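Local coordinates for nitrate transport protein (Xanthomonas axonopodis pv. citri, PDB 3KSX) that probably captures alkanesulfonates as the periplasmic binding component of an ABC-type importer and is here bound to the sulfonate buffer MOPS, at residues 112-117 / 198-203; 124-129 / 151-156; 286-291 / 304-309. All coordinates share one frame; numbering follows the deposited sequence.

Contact 1: 112-117 / 198-203; sequences AETILV and ARLLAN. With SO4 (sulfate ion), chain C.
Ile-115 pairs with both Leu-201 and Ala-202, and this pairing makes a worked example of a classic beta bulge between antiparallel strands. Its N-H goes to Ala-202 O, the N and O being 2.9 Å apart. Its carbonyl oxygen accepts two N-H groups, one at 2.7 Å from Leu-201 N to Ile-115 O and a weak one from Ala-202 N. The register shifts by one residue there, and the pairing continues in the new register: Val-117 N reaches Arg-199 O at 3.1 Å, and Arg-199 N returns to Val-117 O at 2.9 Å. Beyond the backbone, CG2 of Val-117 lies over one face of the Arg-199 guanidinium, 3.8 Å from NH2 of Arg-199 and offset toward the rim. NE of that group bonds Ser-119 O and NH1 bonds Leu-123 O, and NH2 is also hydrogen-bonded outside the two segments. Leu-200 extends CD1 across Thr-114 at about a right angle, to 3.5 Å from Thr-114 CB, while Thr-114 OG1 is bonded to Ile-184 O. At the far end Asn-203 N binds O1 of a sulfate, probably from the crystallisation liquor, at 2.9 Å, and Glu-113 bonds Ser-141 close to the bound MOPS. Strand 198-203 forms one border of its five-stranded sheet, with 113-118 between it and 181-185; helix 141-152 packs on the Ile-115 and Ala-202 face, helix 188-194 on that of Leu-116 and Leu-200.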
ATOM      1  N   ALA A 112       0.297   1.226  10.965  1.00 24.95           N
ATOM      2  CA  ALA A 112      -0.575   1.905  10.063  1.00 25.56           C
ATOM      3  C   ALA A 112      -1.484   0.909   9.314  1.00 26.08           C
ATOM      4  O   ALA A 112      -2.215   1.336   8.434  1.00 27.53           O
ATOM      5  CB  ALA A 112       0.205   2.766   9.120  1.00 27.61           C
ATOM      6  N   GLU A 113      -1.356  -0.416   9.556  1.00 24.32           N
ATOM      7  CA  GLU A 113      -2.260  -1.407   8.928  1.00 24.68           C
ATOM      8  C   GLU A 113      -3.168  -1.941  10.016  1.00 23.63           C
ATOM      9  O   GLU A 113      -2.667  -2.528  10.965  1.00 23.55           O
ATOM     10  CB  GLU A 113      -1.538  -2.635   8.325  1.00 25.02           C
ATOM     11  CG  GLU A 113      -0.525  -2.251   7.299  1.00 29.72           C
ATOM     12  CD  GLU A 113      -1.110  -2.275   5.854  1.00 37.91           C
ATOM     13  OE1 GLU A 113      -2.346  -2.501   5.614  1.00 36.04           O
ATOM     14  OE2 GLU A 113      -0.249  -2.134   4.952  1.00 44.09           O
ATOM     15  N   THR A 114      -4.483  -1.809   9.847  1.00 22.18           N
ATOM     16  CA  THR A 114      -5.406  -2.022  10.986  1.00 22.44           C
ATOM     17  C   THR A 114      -6.710  -2.752  10.608  1.00 23.32           C
ATOM     18  O   THR A 114      -7.162  -2.615   9.482  1.00 25.09           O
ATOM     19  CB  THR A 114      -5.761  -0.668  11.639  1.00 21.53           C
ATOM     20  OG1 THR A 114      -6.617   0.087  10.769  1.00 24.78           O
ATOM     21  CG2 THR A 114      -4.493   0.167  11.881  1.00 25.51           C
ATOM     22  N   ILE A 115      -7.302  -3.483  11.564  1.00 21.43           N
ATOM     23  CA  ILE A 115      -8.664  -3.878  11.550  1.00 21.76           C
ATOM     24  C   ILE A 115      -9.394  -2.949  12.528  1.00 21.64           C
ATOM     25  O   ILE A 115      -9.028  -2.903  13.740  1.00 18.81           O
ATOM     26  CB  ILE A 115      -8.773  -5.358  11.928  1.00 22.78           C
ATOM     27  CG1 ILE A 115      -7.854  -6.241  11.020  1.00 24.37           C
ATOM     28  CG2 ILE A 115     -10.264  -5.914  11.913  1.00 22.81           C
ATOM     29  CD1 ILE A 115      -7.955  -7.759  11.461  1.00 27.67           C
ATOM     30  N   LEU A 116     -10.408  -2.265  11.978  1.00 21.17           N
ATOM     31  CA  LEU A 116     -11.256  -1.306  12.689  1.00 19.71           C
ATOM     32  C   LEU A 116     -12.630  -1.933  12.902  1.00 20.16           C
ATOM     33  O   LEU A 116     -13.108  -2.710  12.047  1.00 20.70           O
ATOM     34  CB  LEU A 116     -11.336  -0.000  11.894  1.00 20.27           C
ATOM     35  CG  LEU A 116     -10.091   0.784  11.519  1.00 21.52           C
ATOM     36  CD1 LEU A 116     -10.472   2.094  10.930  1.00 20.01           C
ATOM     37  CD2 LEU A 116      -9.232   0.966  12.713  1.00 20.84           C
ATOM     38  N   VAL A 117     -13.272  -1.614  14.016  1.00 19.50           N
ATOM     39  CA  VAL A 117     -14.666  -1.891  14.216  1.00 19.18           C
ATOM     40  C   VAL A 117     -15.370  -0.604  14.586  1.00 20.63           C
ATOM     41  O   VAL A 117     -14.711   0.366  15.159  1.00 21.54           O
ATOM     42  CB  VAL A 117     -14.967  -2.995  15.295  1.00 18.24           C
ATOM     43  CG1 VAL A 117     -14.280  -4.308  14.888  1.00 23.82           C
ATOM     44  CG2 VAL A 117     -14.454  -2.503  16.669  1.00 18.11           C
ATOM     45  N   ALA A 198     -14.556   4.737  15.103  1.00 20.51           N
ATOM     46  CA  ALA A 198     -13.989   3.389  15.206  1.00 21.69           C
ATOM     47  C   ALA A 198     -13.049   3.169  16.394  1.00 22.39           C
ATOM     48  O   ALA A 198     -12.464   4.142  16.965  1.00 24.15           O
ATOM     49  CB  ALA A 198     -13.219   3.039  13.910  1.00 21.91           C
ATOM     50  N   ARG A 199     -12.953   1.906  16.794  1.00 23.91           N
ATOM     51  CA  ARG A 199     -11.929   1.426  17.722  1.00 25.69           C
ATOM     52  C   ARG A 199     -10.963   0.566  16.950  1.00 24.65           C
ATOM     53  O   ARG A 199     -11.387  -0.149  16.063  1.00 23.76           O
ATOM     54  CB  ARG A 199     -12.482   0.552  18.881  1.00 24.31           C
ATOM     55  CG  ARG A 199     -13.256   1.345  19.958  1.00 29.19           C
ATOM     56  CD  ARG A 199     -13.739   0.364  21.005  1.00 30.03           C
ATOM     57  NE  ARG A 199     -14.961  -0.343  20.598  1.00 28.39           N
ATOM     58  CZ  ARG A 199     -15.003  -1.666  20.341  1.00 30.72           C
ATOM     59  NH1 ARG A 199     -13.939  -2.453  20.411  1.00 28.73           N
ATOM     60  NH2 ARG A 199     -16.142  -2.213  20.031  1.00 28.77           N
ATOM     61  N   LEU A 200      -9.675   0.639  17.296  1.00 24.44           N
ATOM     62  CA  LEU A 200      -8.722  -0.349  16.759  1.00 22.17           C
ATOM     63  C   LEU A 200      -9.006  -1.742  17.315  1.00 21.16           C
ATOM     64  O   LEU A 200      -9.072  -2.005  18.560  1.00 22.51           O
ATOM     65  CB  LEU A 200      -7.292   0.095  17.115  1.00 23.18           C
ATOM     66  CG  LEU A 200      -6.143  -0.784  16.666  1.00 22.23           C
ATOM     67  CD1 LEU A 200      -6.088  -0.805  15.171  1.00 24.89           C
ATOM     68  CD2 LEU A 200      -4.868  -0.161  17.233  1.00 25.60           C
ATOM     69  N   LEU A 201      -9.090  -2.749  16.447  1.00 21.18           N
ATOM     70  CA  LEU A 201      -9.231  -4.061  16.998  1.00 22.38           C
ATOM     71  C   LEU A 201      -7.844  -4.762  16.973  1.00 23.26           C
ATOM     72  O   LEU A 201      -7.487  -5.464  17.911  1.00 25.44           O
ATOM     73  CB  LEU A 201     -10.274  -4.870  16.214  1.00 22.12           C
ATOM     74  CG  LEU A 201     -10.606  -6.211  16.847  1.00 23.88           C
ATOM     75  CD1 LEU A 201     -11.464  -5.980  17.988  1.00 23.25           C
ATOM     76  CD2 LEU A 201     -11.410  -7.074  15.895  1.00 24.65           C
ATOM     77  N   ALA A 202      -7.111  -4.609  15.866  1.00 23.68           N
ATOM     78  CA  ALA A 202      -5.768  -5.251  15.740  1.00 22.47           C
ATOM     79  C   ALA A 202      -4.973  -4.485  14.723  1.00 22.46           C
ATOM     80  O   ALA A 202      -5.557  -3.875  13.851  1.00 21.02           O
ATOM     81  CB  ALA A 202      -5.906  -6.710  15.289  1.00 23.48           C
ATOM     82  N   ASN A 203      -3.650  -4.422  14.865  1.00 23.55           N
ATOM     83  CA  ASN A 203      -2.788  -3.822  13.777  1.00 22.95           C
ATOM     84  C   ASN A 203      -1.806  -4.839  13.298  1.00 22.21           C
ATOM     85  O   ASN A 203      -1.964  -6.027  13.634  1.00 22.25           O
ATOM     86  CB  ASN A 203      -2.097  -2.510  14.241  1.00 22.09           C
ATOM     87  CG  ASN A 203      -1.071  -2.741  15.388  1.00 25.59           C
ATOM     88  OD1 ASN A 203      -0.600  -3.877  15.636  1.00 26.39           O
ATOM     89  ND2 ASN A 203      -0.678  -1.648  16.048  1.00 26.99           N
TER
HETATM   90  S   SO4 C 326      -3.127  -4.568  18.610  1.00 61.88           S
HETATM   91  O1  SO4 C 326      -2.742  -5.438  17.452  1.00 57.09           O
HETATM   92  O2  SO4 C 326      -4.127  -5.325  19.389  1.00 63.74           O
HETATM   93  O3  SO4 C 326      -1.942  -4.248  19.401  1.00 61.41           O
HETATM   94  O4  SO4 C 326      -3.752  -3.258  18.325  1.00 59.35           O

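Contact 2: 124-129 / 151-156; sequences RTVADL and AKSGLS
Leu-155 sets its CD1 methyl against two backbone carbonyl oxygens, 3.6 Å from Val-126 O and 3.9 Å from Ala-127 O; the flat carboxylate of Asp-128 works within its own segment. Arg-124 N reaches OD2 of Asp-128 through the anti lone pair, at 2.9 Å, whereas Thr-125 N comes to the same oxygen from above the carboxylate plane, 47° out of it. With the weak return bond from Asp-128 N to Thr-125 OG1, these bonds tie the start of the 3-10 turn 127-129 together. Alongside, Ser-153 sets OG 3.7 Å from Val-126 CG1, the methyl that lies anti to the backbone N (chi1 175°). No direct hydrogen bond joins the segments; a water accepts from Ala-127 N at 3.1 Å and makes a weak link to Ser-153 OG. Val-126 also packs on Val-149 and Leu-150, so the turn leans on the last turns of helix 141-152. That helix ends in a Schellman motif: Gly-154, with positive phi, is the C-prime residue, its N bonded to Ala-151 O, while Leu-155 N bonds Leu-150 O and the Leu-155 side chain folds back onto Leu-150, as is characteristic of this helix terminus.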
ATOM      1  N   ARG A 124     -14.588  -7.069  20.480  1.00 26.73           N
ATOM      2  CA  ARG A 124     -13.421  -6.590  21.262  1.00 27.65           C
ATOM      3  C   ARG A 124     -12.160  -7.393  21.108  1.00 28.34           C
ATOM      4  O   ARG A 124     -11.076  -6.964  21.545  1.00 27.34           O
ATOM      5  CB  ARG A 124     -13.761  -6.471  22.769  1.00 30.23           C
ATOM      6  CG  ARG A 124     -14.576  -5.220  22.932  1.00 32.56           C
ATOM      7  CD  ARG A 124     -14.766  -4.642  24.319  1.00 43.31           C
ATOM      8  NE  ARG A 124     -15.777  -3.638  24.042  1.00 53.32           N
ATOM      9  CZ  ARG A 124     -17.082  -3.911  23.856  1.00 54.30           C
ATOM     10  NH1 ARG A 124     -17.592  -5.157  24.023  1.00 53.24           N
ATOM     11  NH2 ARG A 124     -17.883  -2.916  23.528  1.00 50.74           N
ATOM     12  N   THR A 125     -12.323  -8.554  20.503  1.00 27.48           N
ATOM     13  CA  THR A 125     -11.180  -9.383  20.218  1.00 28.52           C
ATOM     14  C   THR A 125     -11.276  -9.889  18.760  1.00 27.80           C
ATOM     15  O   THR A 125     -12.373  -9.892  18.146  1.00 27.39           O
ATOM     16  CB  THR A 125     -11.110 -10.593  21.176  1.00 29.16           C
ATOM     17  OG1 THR A 125     -12.183 -11.473  20.871  1.00 31.53           O
ATOM     18  CG2 THR A 125     -11.201 -10.172  22.672  1.00 28.62           C
ATOM     19  N   VAL A 126     -10.140 -10.363  18.254  1.00 26.98           N
ATOM     20  CA  VAL A 126     -10.118 -10.976  16.919  1.00 25.75           C
ATOM     21  C   VAL A 126     -11.070 -12.168  16.867  1.00 25.78           C
ATOM     22  O   VAL A 126     -11.752 -12.351  15.875  1.00 24.26           O
ATOM     23  CB  VAL A 126      -8.678 -11.324  16.484  1.00 24.86           C
ATOM     24  CG1 VAL A 126      -8.695 -12.072  15.135  1.00 24.05           C
ATOM     25  CG2 VAL A 126      -7.808 -10.085  16.359  1.00 27.11           C
ATOM     26  N   ALA A 127     -11.184 -12.963  17.940  1.00 27.03           N
ATOM     27  CA  ALA A 127     -12.056 -14.117  17.892  1.00 27.59           C
ATOM     28  C   ALA A 127     -13.476 -13.740  17.644  1.00 27.45           C
ATOM     29  O   ALA A 127     -14.234 -14.491  16.974  1.00 28.65           O
ATOM     30  CB  ALA A 127     -11.934 -14.962  19.187  1.00 29.51           C
ATOM     31  N   ASP A 128     -13.845 -12.542  18.094  1.00 28.45           N
ATOM     32  CA  ASP A 128     -15.205 -12.039  17.904  1.00 28.36           C
ATOM     33  C   ASP A 128     -15.581 -11.772  16.427  1.00 26.68           C
ATOM     34  O   ASP A 128     -16.762 -11.607  16.086  1.00 27.95           O
ATOM     35  CB  ASP A 128     -15.346 -10.729  18.663  1.00 28.03           C
ATOM     36  CG  ASP A 128     -15.443 -10.898  20.159  1.00 35.32           C
ATOM     37  OD1 ASP A 128     -15.811 -11.994  20.655  1.00 37.32           O
ATOM     38  OD2 ASP A 128     -15.186  -9.876  20.837  1.00 35.33           O
ATOM     39  N   LEU A 129     -14.602 -11.723  15.529  1.00 27.37           N
ATOM     40  CA  LEU A 129     -14.845 -11.601  14.058  1.00 27.38           C
ATOM     41  C   LEU A 129     -15.412 -12.861  13.387  1.00 27.01           C
ATOM     42  O   LEU A 129     -15.941 -12.766  12.291  1.00 27.60           O
ATOM     43  CB  LEU A 129     -13.564 -11.183  13.297  1.00 26.47           C
ATOM     44  CG  LEU A 129     -12.893  -9.872  13.762  1.00 27.47           C
ATOM     45  CD1 LEU A 129     -11.541  -9.688  13.141  1.00 29.12           C
ATOM     46  CD2 LEU A 129     -13.665  -8.676  13.356  1.00 29.38           C
ATOM     47  N   ALA A 151      -5.658 -15.866  11.426  1.00 28.06           N
ATOM     48  CA  ALA A 151      -5.041 -17.188  11.647  1.00 30.36           C
ATOM     49  C   ALA A 151      -4.475 -17.380  13.076  1.00 32.01           C
ATOM     50  O   ALA A 151      -4.379 -18.538  13.566  1.00 32.35           O
ATOM     51  CB  ALA A 151      -4.000 -17.451  10.625  1.00 29.27           C
ATOM     52  N   LYS A 152      -4.059 -16.295  13.709  1.00 33.49           N
ATOM     53  CA  LYS A 152      -3.593 -16.344  15.070  1.00 34.76           C
ATOM     54  C   LYS A 152      -4.687 -16.730  16.071  1.00 35.89           C
ATOM     55  O   LYS A 152      -4.362 -17.219  17.162  1.00 37.77           O
ATOM     56  CB  LYS A 152      -2.892 -15.036  15.468  1.00 35.64           C
ATOM     57  CG  LYS A 152      -1.492 -14.823  14.889  1.00 38.77           C
ATOM     58  CD  LYS A 152      -0.914 -13.525  15.437  1.00 45.79           C
ATOM     59  CE  LYS A 152       0.610 -13.447  15.373  1.00 48.76           C
ATOM     60  NZ  LYS A 152       1.297 -14.712  14.940  1.00 49.81           N
ATOM     61  N   SER A 153      -5.962 -16.521  15.729  1.00 34.23           N
ATOM     62  CA  SER A 153      -7.100 -16.889  16.572  1.00 33.75           C
ATOM     63  C   SER A 153      -7.803 -18.110  16.005  1.00 34.24           C
ATOM     64  O   SER A 153      -8.938 -18.448  16.380  1.00 33.58           O
ATOM     65  CB  SER A 153      -8.065 -15.721  16.674  1.00 34.14           C
ATOM     66  OG  SER A 153      -7.413 -14.709  17.420  1.00 33.13           O
ATOM     67  N   GLY A 154      -7.099 -18.810  15.121  1.00 33.55           N
ATOM     68  CA  GLY A 154      -7.698 -19.952  14.512  1.00 32.22           C
ATOM     69  C   GLY A 154      -8.873 -19.657  13.604  1.00 33.05           C
ATOM     70  O   GLY A 154      -9.758 -20.498  13.444  1.00 31.88           O
ATOM     71  N   LEU A 155      -8.877 -18.486  12.943  1.00 30.83           N
ATOM     72  CA  LEU A 155      -9.940 -18.220  11.980  1.00 30.31           C
ATOM     73  C   LEU A 155      -9.365 -18.175  10.572  1.00 30.19           C
ATOM     74  O   LEU A 155      -8.232 -17.789  10.409  1.00 30.36           O
ATOM     75  CB  LEU A 155     -10.621 -16.868  12.295  1.00 29.81           C
ATOM     76  CG  LEU A 155     -11.465 -16.862  13.569  1.00 30.61           C
ATOM     77  CD1 LEU A 155     -11.890 -15.419  13.948  1.00 25.78           C
ATOM     78  CD2 LEU A 155     -12.670 -17.731  13.396  1.00 30.41           C
ATOM     79  N   SER A 156     -10.107 -18.599   9.569  1.00 31.28           N
ATOM     80  CA  SER A 156      -9.561 -18.388   8.240  1.00 32.64           C
ATOM     81  C   SER A 156     -10.453 -17.416   7.505  1.00 32.11           C
ATOM     82  O   SER A 156     -11.508 -16.992   8.011  1.00 30.05           O
ATOM     83  CB  SER A 156      -9.468 -19.699   7.446  1.00 33.18           C
ATOM     84  OG  SER A 156     -10.783 -20.169   7.235  1.00 36.18           O
TER
HETATM   85  O   HOH W   1      -8.970 -13.358  20.075  1.00 34.73           O

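Contact 3: 286-291 / 304-309; sequences AQQATA and VLVAPA
Gln-288 lays its side-chain amide against the backbone of Val-304 to Val-306 and reads both a carbonyl and an N-H from it, an instructive case of one side-chain amide satisfying both a backbone acceptor and a backbone donor of a loop. The chain leaves the helix with CG anti to the backbone N (chi1 -171°) and then bends at chi2, which brings the amide round to the loop. NE2 of Gln-288 donates to Val-304 O at 2.9 Å, with the acceptor almost in the amide plane. At the other end of the amide, OE1 of Gln-288 accepts from Val-306 N at 2.8 Å in a nearly straight bond, 178° at the hydrogen. One donated and one accepted bond fix the rotation of the group and leave little doubt which end is oxygen. A water donates to the same OE1 and accepts from Ala-307 N, while NE2 has a second partner in Asp-292 OD1.

One residue earlier, Gln-287 crosses Val-306 at about a right angle, its CG 3.7 Å from Val-306 CG2. Its own amide turns elsewhere, NE2 bonding Asp-87 O and Tyr-102 OH. A turn further on, the methyl of Ala-291 faces the loop, with CB 4.1 Å from Val-304 CB and 4.3 Å from Val-306 CG2. The polar pairing thus runs beside a small apolar patch that lines the helix surface. A second water takes up Ala-291 O and forms a weak bond with Val-304 N.

The loop is in this way strapped along helix 281-296 after the chain has turned back. Helix 88-95 packs beside both, touching Gln-287 through Leu-91 and Val-304 through Gln-94, and strand 100-106 supplies Tyr-102, which meets the side chains of Val-306 and Ala-309.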
ATOM      1  N   ALA A 286      10.557 -13.301   1.656  1.00 20.91           N
ATOM      2  CA  ALA A 286       9.316 -12.971   2.423  1.00 20.74           C
ATOM      3  C   ALA A 286       8.120 -12.871   1.465  1.00 22.17           C
ATOM      4  O   ALA A 286       7.063 -13.482   1.683  1.00 22.14           O
ATOM      5  CB  ALA A 286       9.533 -11.648   3.275  1.00 20.60           C
ATOM      6  N   GLN A 287       8.378 -12.218   0.324  1.00 20.87           N
ATOM      7  CA  GLN A 287       7.411 -12.017  -0.706  1.00 21.34           C
ATOM      8  C   GLN A 287       7.037 -13.360  -1.313  1.00 20.85           C
ATOM      9  O   GLN A 287       5.871 -13.658  -1.451  1.00 21.01           O
ATOM     10  CB  GLN A 287       7.946 -11.029  -1.766  1.00 21.19           C
ATOM     11  CG  GLN A 287       6.896 -10.664  -2.907  1.00 21.78           C
ATOM     12  CD  GLN A 287       5.693  -9.887  -2.386  1.00 23.55           C
ATOM     13  OE1 GLN A 287       5.596  -9.570  -1.181  1.00 24.73           O
ATOM     14  NE2 GLN A 287       4.813  -9.478  -3.303  1.00 22.35           N
ATOM     15  N   GLN A 288       8.006 -14.236  -1.627  1.00 20.81           N
ATOM     16  CA  GLN A 288       7.591 -15.578  -2.087  1.00 21.22           C
ATOM     17  C   GLN A 288       6.790 -16.395  -1.038  1.00 21.19           C
ATOM     18  O   GLN A 288       5.844 -17.155  -1.358  1.00 19.36           O
ATOM     19  CB  GLN A 288       8.881 -16.365  -2.407  1.00 21.98           C
ATOM     20  CG  GLN A 288       8.622 -17.725  -3.127  1.00 23.17           C
ATOM     21  CD  GLN A 288       7.799 -17.590  -4.366  1.00 21.19           C
ATOM     22  OE1 GLN A 288       8.237 -16.949  -5.337  1.00 25.07           O
ATOM     23  NE2 GLN A 288       6.597 -18.203  -4.381  1.00 20.48           N
ATOM     24  N   ALA A 289       7.161 -16.269   0.239  1.00 20.04           N
ATOM     25  CA  ALA A 289       6.436 -16.965   1.313  1.00 23.64           C
ATOM     26  C   ALA A 289       4.956 -16.512   1.358  1.00 22.87           C
ATOM     27  O   ALA A 289       4.052 -17.355   1.522  1.00 21.99           O
ATOM     28  CB  ALA A 289       7.131 -16.720   2.628  1.00 25.59           C
ATOM     29  N   THR A 290       4.708 -15.209   1.120  1.00 22.44           N
ATOM     30  CA  THR A 290       3.349 -14.695   1.087  1.00 22.92           C
ATOM     31  C   THR A 290       2.625 -15.282  -0.130  1.00 21.74           C
ATOM     32  O   THR A 290       1.536 -15.720   0.004  1.00 22.75           O
ATOM     33  CB  THR A 290       3.364 -13.166   1.038  1.00 22.29           C
ATOM     34  OG1 THR A 290       4.058 -12.665   2.204  1.00 23.26           O
ATOM     35  CG2 THR A 290       1.957 -12.626   0.960  1.00 21.68           C
ATOM     36  N   ALA A 291       3.289 -15.355  -1.283  1.00 23.84           N
ATOM     37  CA  ALA A 291       2.697 -15.940  -2.497  1.00 23.27           C
ATOM     38  C   ALA A 291       2.312 -17.409  -2.148  1.00 24.03           C
ATOM     39  O   ALA A 291       1.232 -17.903  -2.527  1.00 26.44           O
ATOM     40  CB  ALA A 291       3.809 -15.894  -3.631  1.00 21.55           C
ATOM     41  N   VAL A 304       2.628 -18.286  -7.486  1.00 34.26           N
ATOM     42  CA  VAL A 304       3.276 -17.170  -8.165  1.00 30.86           C
ATOM     43  C   VAL A 304       4.746 -17.316  -7.854  1.00 29.60           C
ATOM     44  O   VAL A 304       5.083 -17.584  -6.717  1.00 30.83           O
ATOM     45  CB  VAL A 304       2.782 -15.799  -7.641  1.00 30.95           C
ATOM     46  CG1 VAL A 304       3.772 -14.672  -8.047  1.00 31.30           C
ATOM     47  CG2 VAL A 304       1.358 -15.529  -8.168  1.00 31.98           C
ATOM     48  N   LEU A 305       5.594 -17.113  -8.843  1.00 26.10           N
ATOM     49  CA  LEU A 305       7.074 -17.082  -8.648  1.00 23.84           C
ATOM     50  C   LEU A 305       7.565 -15.667  -8.661  1.00 22.47           C
ATOM     51  O   LEU A 305       7.534 -14.950  -9.692  1.00 23.39           O
ATOM     52  CB  LEU A 305       7.785 -17.931  -9.703  1.00 23.87           C
ATOM     53  CG  LEU A 305       7.357 -19.383  -9.474  1.00 24.99           C
ATOM     54  CD1 LEU A 305       7.588 -20.170 -10.794  1.00 32.57           C
ATOM     55  CD2 LEU A 305       8.099 -19.959  -8.282  1.00 29.72           C
ATOM     56  N   VAL A 306       8.027 -15.247  -7.502  1.00 22.91           N
ATOM     57  CA  VAL A 306       8.434 -13.837  -7.359  1.00 21.80           C
ATOM     58  C   VAL A 306       9.816 -13.517  -7.975  1.00 21.99           C
ATOM     59  O   VAL A 306       9.992 -12.450  -8.626  1.00 19.65           O
ATOM     60  CB  VAL A 306       8.449 -13.465  -5.828  1.00 23.12           C
ATOM     61  CG1 VAL A 306       9.121 -12.089  -5.664  1.00 22.50           C
ATOM     62  CG2 VAL A 306       7.009 -13.533  -5.218  1.00 24.65           C
ATOM     63  N   ALA A 307      10.818 -14.380  -7.708  1.00 22.48           N
ATOM     64  CA  ALA A 307      12.195 -14.078  -8.054  1.00 23.08           C
ATOM     65  C   ALA A 307      12.376 -13.697  -9.540  1.00 22.52           C
ATOM     66  O   ALA A 307      13.141 -12.791  -9.870  1.00 21.15           O
ATOM     67  CB  ALA A 307      13.156 -15.277  -7.637  1.00 22.25           C
ATOM     68  N   PRO A 308      11.671 -14.389 -10.482  1.00 22.30           N
ATOM     69  CA  PRO A 308      12.029 -13.903 -11.852  1.00 23.28           C
ATOM     70  C   PRO A 308      11.504 -12.517 -12.242  1.00 22.94           C
ATOM     71  O   PRO A 308      11.852 -12.022 -13.318  1.00 21.36           O
ATOM     72  CB  PRO A 308      11.397 -14.914 -12.780  1.00 24.22           C
ATOM     73  CG  PRO A 308      10.982 -16.118 -11.903  1.00 25.17           C
ATOM     74  CD  PRO A 308      10.927 -15.677 -10.485  1.00 23.20           C
ATOM     75  N   ALA A 309      10.620 -11.951 -11.411  1.00 23.17           N
ATOM     76  CA  ALA A 309      10.092 -10.607 -11.578  1.00 22.52           C
ATOM     77  C   ALA A 309      10.933  -9.567 -10.840  1.00 22.38           C
ATOM     78  O   ALA A 309      10.572  -8.410 -10.852  1.00 21.58           O
ATOM     79  CB  ALA A 309       8.623 -10.558 -11.149  1.00 24.21           C
TER
HETATM   80  O   HOH W   2      10.625 -17.254  -6.572  1.00 24.69           O
HETATM   81  O   HOH W   3       0.710 -17.633  -5.302  1.00 39.51           O

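In the fold
Contacts 1 and 2 belong to one lobe and touch: Leu-201 CD1 lies 3.5 Å from Arg-124 C, and along the chain contact 2 is nested inside the loop that contact 1 closes. They share helix 141-152, which covers one face of the sheet in contact 1 and ends in contact 2. Contact 3 stands apart beside the other sheet, its centre about 27 Å from their centres. The chemistry follows the setting. Contact 1, partly buried, is built on backbone ladder bonds; contact 2, at the surface, relies on methyl groups against carbonyl and hydroxyl oxygens and on a weak water bridge; contact 3, also partly buried, joins helix and loop mainly through one side-chain amide, beside a small apolar patch.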